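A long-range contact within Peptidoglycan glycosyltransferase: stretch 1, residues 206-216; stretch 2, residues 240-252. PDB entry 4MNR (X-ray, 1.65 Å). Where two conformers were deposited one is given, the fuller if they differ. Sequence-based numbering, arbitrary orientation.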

# COMPACT_ATOMS: atom_id res chain seq x y z
N VAL A 206 1.06 -21.97 -21.27
CA VAL A 206 0.86 -21.04 -22.38
C VAL A 206 -0.60 -20.63 -22.51
O VAL A 206 -1.50 -21.47 -22.47
CB VAL A 206 1.37 -21.62 -23.72
CG1 VAL A 206 0.96 -20.72 -24.89
CG2 VAL A 206 2.87 -21.79 -23.67
N PHE A 207 -0.83 -19.32 -22.67
CA PHE A 207 -2.17 -18.78 -22.85
C PHE A 207 -2.21 -17.87 -24.07
O PHE A 207 -1.23 -17.21 -24.39
CB PHE A 207 -2.55 -17.88 -21.67
CG PHE A 207 -2.84 -18.61 -20.40
CD1 PHE A 207 -1.80 -18.98 -19.56
CD2 PHE A 207 -4.14 -18.88 -20.02
CE1 PHE A 207 -2.07 -19.64 -18.38
CE2 PHE A 207 -4.41 -19.54 -18.84
CZ PHE A 207 -3.38 -19.91 -18.01
N SER A 208 -3.35 -17.82 -24.75
CA SER A 208 -3.51 -16.85 -25.82
C SER A 208 -3.65 -15.45 -25.22
O SER A 208 -4.33 -15.27 -24.21
CB SER A 208 -4.73 -17.19 -26.68
OG SER A 208 -4.83 -16.34 -27.80
N SER A 209 -3.02 -14.46 -25.84
CA SER A 209 -3.07 -13.09 -25.34
C SER A 209 -3.56 -12.08 -26.40
O SER A 209 -2.81 -11.19 -26.82
CB SER A 209 -1.70 -12.68 -24.77
OG SER A 209 -1.73 -11.39 -24.17
N PRO A 210 -4.83 -12.19 -26.82
CA PRO A 210 -5.35 -11.27 -27.83
C PRO A 210 -5.56 -9.86 -27.26
O PRO A 210 -5.58 -9.70 -26.04
CB PRO A 210 -6.70 -11.88 -28.21
CG PRO A 210 -7.10 -12.67 -27.01
CD PRO A 210 -5.83 -13.19 -26.42
N GLY A 211 -5.72 -8.87 -28.14
CA GLY A 211 -5.91 -7.51 -27.68
C GLY A 211 -7.24 -7.37 -26.97
O GLY A 211 -7.37 -6.64 -25.98
N THR A 212 -8.24 -8.05 -27.51
CA THR A 212 -9.55 -8.11 -26.87
C THR A 212 -10.06 -9.53 -26.96
O THR A 212 -9.66 -10.30 -27.84
CB THR A 212 -10.57 -7.17 -27.56
OG1 THR A 212 -10.83 -7.64 -28.89
CG2 THR A 212 -10.06 -5.74 -27.64
N MSE A 213 -10.95 -9.87 -26.05
CA MSE A 213 -11.69 -11.12 -26.15
C MSE A 213 -12.97 -11.07 -25.35
O MSE A 213 -13.08 -10.33 -24.36
CB MSE A 213 -10.85 -12.32 -25.72
CG MSE A 213 -10.67 -12.42 -24.25
SE MSE A 213 -9.49 -13.90 -23.87
CE MSE A 213 -10.67 -15.38 -24.15
N GLU A 214 -13.95 -11.84 -25.78
CA GLU A 214 -15.19 -11.92 -25.05
C GLU A 214 -15.09 -12.96 -23.94
O GLU A 214 -14.74 -14.12 -24.18
CB GLU A 214 -16.38 -12.21 -25.97
CG GLU A 214 -17.70 -12.36 -25.24
CD GLU A 214 -17.94 -13.79 -24.80
OE1 GLU A 214 -17.62 -14.70 -25.59
OE2 GLU A 214 -18.42 -13.99 -23.66
N ILE A 215 -15.37 -12.53 -22.72
CA ILE A 215 -15.49 -13.45 -21.60
C ILE A 215 -16.77 -13.07 -20.87
O ILE A 215 -16.96 -11.91 -20.53
CB ILE A 215 -14.29 -13.35 -20.62
CG1 ILE A 215 -12.97 -13.70 -21.32
CG2 ILE A 215 -14.53 -14.25 -19.41
CD1 ILE A 215 -11.70 -13.52 -20.44
N GLY A 216 -17.66 -14.03 -20.69
CA GLY A 216 -18.93 -13.77 -20.02
C GLY A 216 -19.79 -12.69 -20.67
O GLY A 216 -20.39 -11.86 -19.98
N SER A 240 2.13 -7.75 -18.40
CA SER A 240 0.86 -7.42 -17.74
C SER A 240 -0.37 -7.61 -18.64
O SER A 240 -1.16 -6.69 -18.82
CB SER A 240 0.90 -6.00 -17.19
OG SER A 240 -0.00 -5.90 -16.10
N SER A 241 -0.55 -8.81 -19.18
CA SER A 241 -1.68 -9.08 -20.07
C SER A 241 -2.99 -9.33 -19.32
O SER A 241 -3.11 -10.29 -18.55
CB SER A 241 -1.38 -10.27 -20.98
OG SER A 241 -2.56 -10.67 -21.66
N ASN A 242 -3.99 -8.48 -19.55
CA ASN A 242 -5.29 -8.66 -18.93
C ASN A 242 -6.03 -9.87 -19.52
O ASN A 242 -6.75 -10.57 -18.82
CB ASN A 242 -6.17 -7.42 -19.13
CG ASN A 242 -5.64 -6.18 -18.40
OD1 ASN A 242 -5.04 -6.29 -17.32
ND2 ASN A 242 -5.86 -5.00 -18.99
N THR A 243 -5.86 -10.10 -20.82
CA THR A 243 -6.60 -11.22 -21.43
C THR A 243 -6.08 -12.58 -20.96
O THR A 243 -6.85 -13.53 -20.84
CB THR A 243 -6.69 -11.14 -22.95
OG1 THR A 243 -5.37 -11.10 -23.52
CG2 THR A 243 -7.49 -9.89 -23.38
N VAL A 244 -4.79 -12.67 -20.66
CA VAL A 244 -4.29 -13.91 -20.08
C VAL A 244 -4.78 -14.06 -18.65
O VAL A 244 -5.27 -15.12 -18.25
CB VAL A 244 -2.76 -13.95 -20.07
CG1 VAL A 244 -2.25 -15.10 -19.21
CG2 VAL A 244 -2.23 -14.07 -21.50
N PHE A 245 -4.66 -13.00 -17.85
CA PHE A 245 -5.10 -13.12 -16.46
C PHE A 245 -6.61 -13.33 -16.32
O PHE A 245 -7.06 -14.02 -15.41
CB PHE A 245 -4.55 -11.98 -15.60
CG PHE A 245 -3.16 -12.25 -15.12
CD1 PHE A 245 -2.07 -12.02 -15.95
CD2 PHE A 245 -2.94 -12.81 -13.87
CE1 PHE A 245 -0.79 -12.33 -15.52
CE2 PHE A 245 -1.65 -13.12 -13.42
CZ PHE A 245 -0.58 -12.87 -14.26
N GLY A 246 -7.38 -12.78 -17.26
CA GLY A 246 -8.81 -13.01 -17.28
C GLY A 246 -9.13 -14.48 -17.47
O GLY A 246 -9.95 -15.06 -16.76
N GLN A 247 -8.46 -15.10 -18.44
CA GLN A 247 -8.64 -16.52 -18.70
C GLN A 247 -8.19 -17.35 -17.51
O GLN A 247 -8.81 -18.37 -17.20
CB GLN A 247 -7.86 -16.93 -19.94
CG GLN A 247 -8.40 -16.31 -21.22
CD GLN A 247 -7.53 -16.66 -22.41
OE1 GLN A 247 -7.72 -17.69 -23.05
NE2 GLN A 247 -6.53 -15.81 -22.68
N LEU A 248 -7.10 -16.94 -16.87
CA LEU A 248 -6.59 -17.65 -15.71
C LEU A 248 -7.61 -17.58 -14.56
O LEU A 248 -7.85 -18.57 -13.89
CB LEU A 248 -5.21 -17.09 -15.30
CG LEU A 248 -4.61 -17.66 -14.01
CD1 LEU A 248 -4.37 -19.17 -14.12
CD2 LEU A 248 -3.32 -16.89 -13.68
N GLY A 249 -8.24 -16.42 -14.37
CA GLY A 249 -9.30 -16.27 -13.39
C GLY A 249 -10.47 -17.23 -13.62
O GLY A 249 -10.94 -17.88 -12.68
N VAL A 250 -10.94 -17.31 -14.86
CA VAL A 250 -12.03 -18.22 -15.19
C VAL A 250 -11.59 -19.67 -14.97
O VAL A 250 -12.37 -20.50 -14.49
CB VAL A 250 -12.49 -18.02 -16.65
CG1 VAL A 250 -13.38 -19.18 -17.10
CG2 VAL A 250 -13.21 -16.69 -16.79
N GLU A 251 -10.34 -19.97 -15.31
CA GLU A 251 -9.85 -21.34 -15.13
C GLU A 251 -9.79 -21.73 -13.66
O GLU A 251 -10.17 -22.85 -13.29
CB GLU A 251 -8.49 -21.52 -15.80
CG GLU A 251 -7.96 -22.94 -15.67
CD GLU A 251 -6.78 -23.22 -16.56
OE1 GLU A 251 -6.30 -22.28 -17.23
OE2 GLU A 251 -6.33 -24.39 -16.59
N MSE A 252 -9.32 -20.83 -12.81
CA MSE A 252 -9.21 -21.17 -11.39
C MSE A 252 -10.57 -21.14 -10.69
O MSE A 252 -10.79 -21.88 -9.73
CB MSE A 252 -8.19 -20.29 -10.65
CG MSE A 252 -8.66 -18.89 -10.30
SE MSE A 252 -7.40 -18.00 -9.09
CE MSE A 252 -5.79 -18.07 -10.21
O HOH W 1 -5.65 -19.34 -23.94

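Two short strands joined by a turn at Pro210 and Gly211 lie against helix 242-252, in contact from Thr243 to Glu251, burying 621 Å² in all. The first strand runs across the helix at 125° and comes within 7.2 Å of its axis, with the CA atoms of Ser209 and Val244 5.5 Å apart; the second, 212-215, follows the helix direction at 19° and stands farther off, at 9.1 Å.

One set of polar contacts lies at Ser209 and Pro210. Ser209 OG donates to Ser241 OG at 2.7 Å. That same Ser241 OG caps the helix, accepting from Val244 N at 3.2 Å, so one hydroxyl serves both the amide of Val244, in the first helical turn, and the neighboring strand. The carbonyl of Pro210 faces Thr243, its O lying 2.9 Å from Thr243 OG1, although that hydroxyl proton has another acceptor within reach.

Gln247 engages the strand through both ends of its amide. Its NE2 donates to Ser208 O at 2.7 Å, with a bent N-H...O angle of 139°, and also to Thr243 O one turn back in its own helix at 2.9 Å, which accounts for both amide hydrogens. Its OE1 accepts from a water at 2.8 Å, and this water in turn accepts from Ser208 N at 2.9 Å. Both backbone polar groups of Ser208 are thus linked to one side chain, one directly and one through solvent.

Van der Waals contacts complete the interface. Among apolar side chains, Phe207 CB meets Val244 CG1 at 3.7 Å, while the Phe207 ring reaches Leu248, CZ to CD1, at 4.1 Å. On the second strand, SE of Met213, a selenomethionine, lies 3.7 Å from Gln247 CD. Ile215 CG2 makes an apolar contact with Val250 CG2 at 3.8 Å, and Ile215 CD1 approaches Gly246 C at 4.0 Å, where the helix has no side chain.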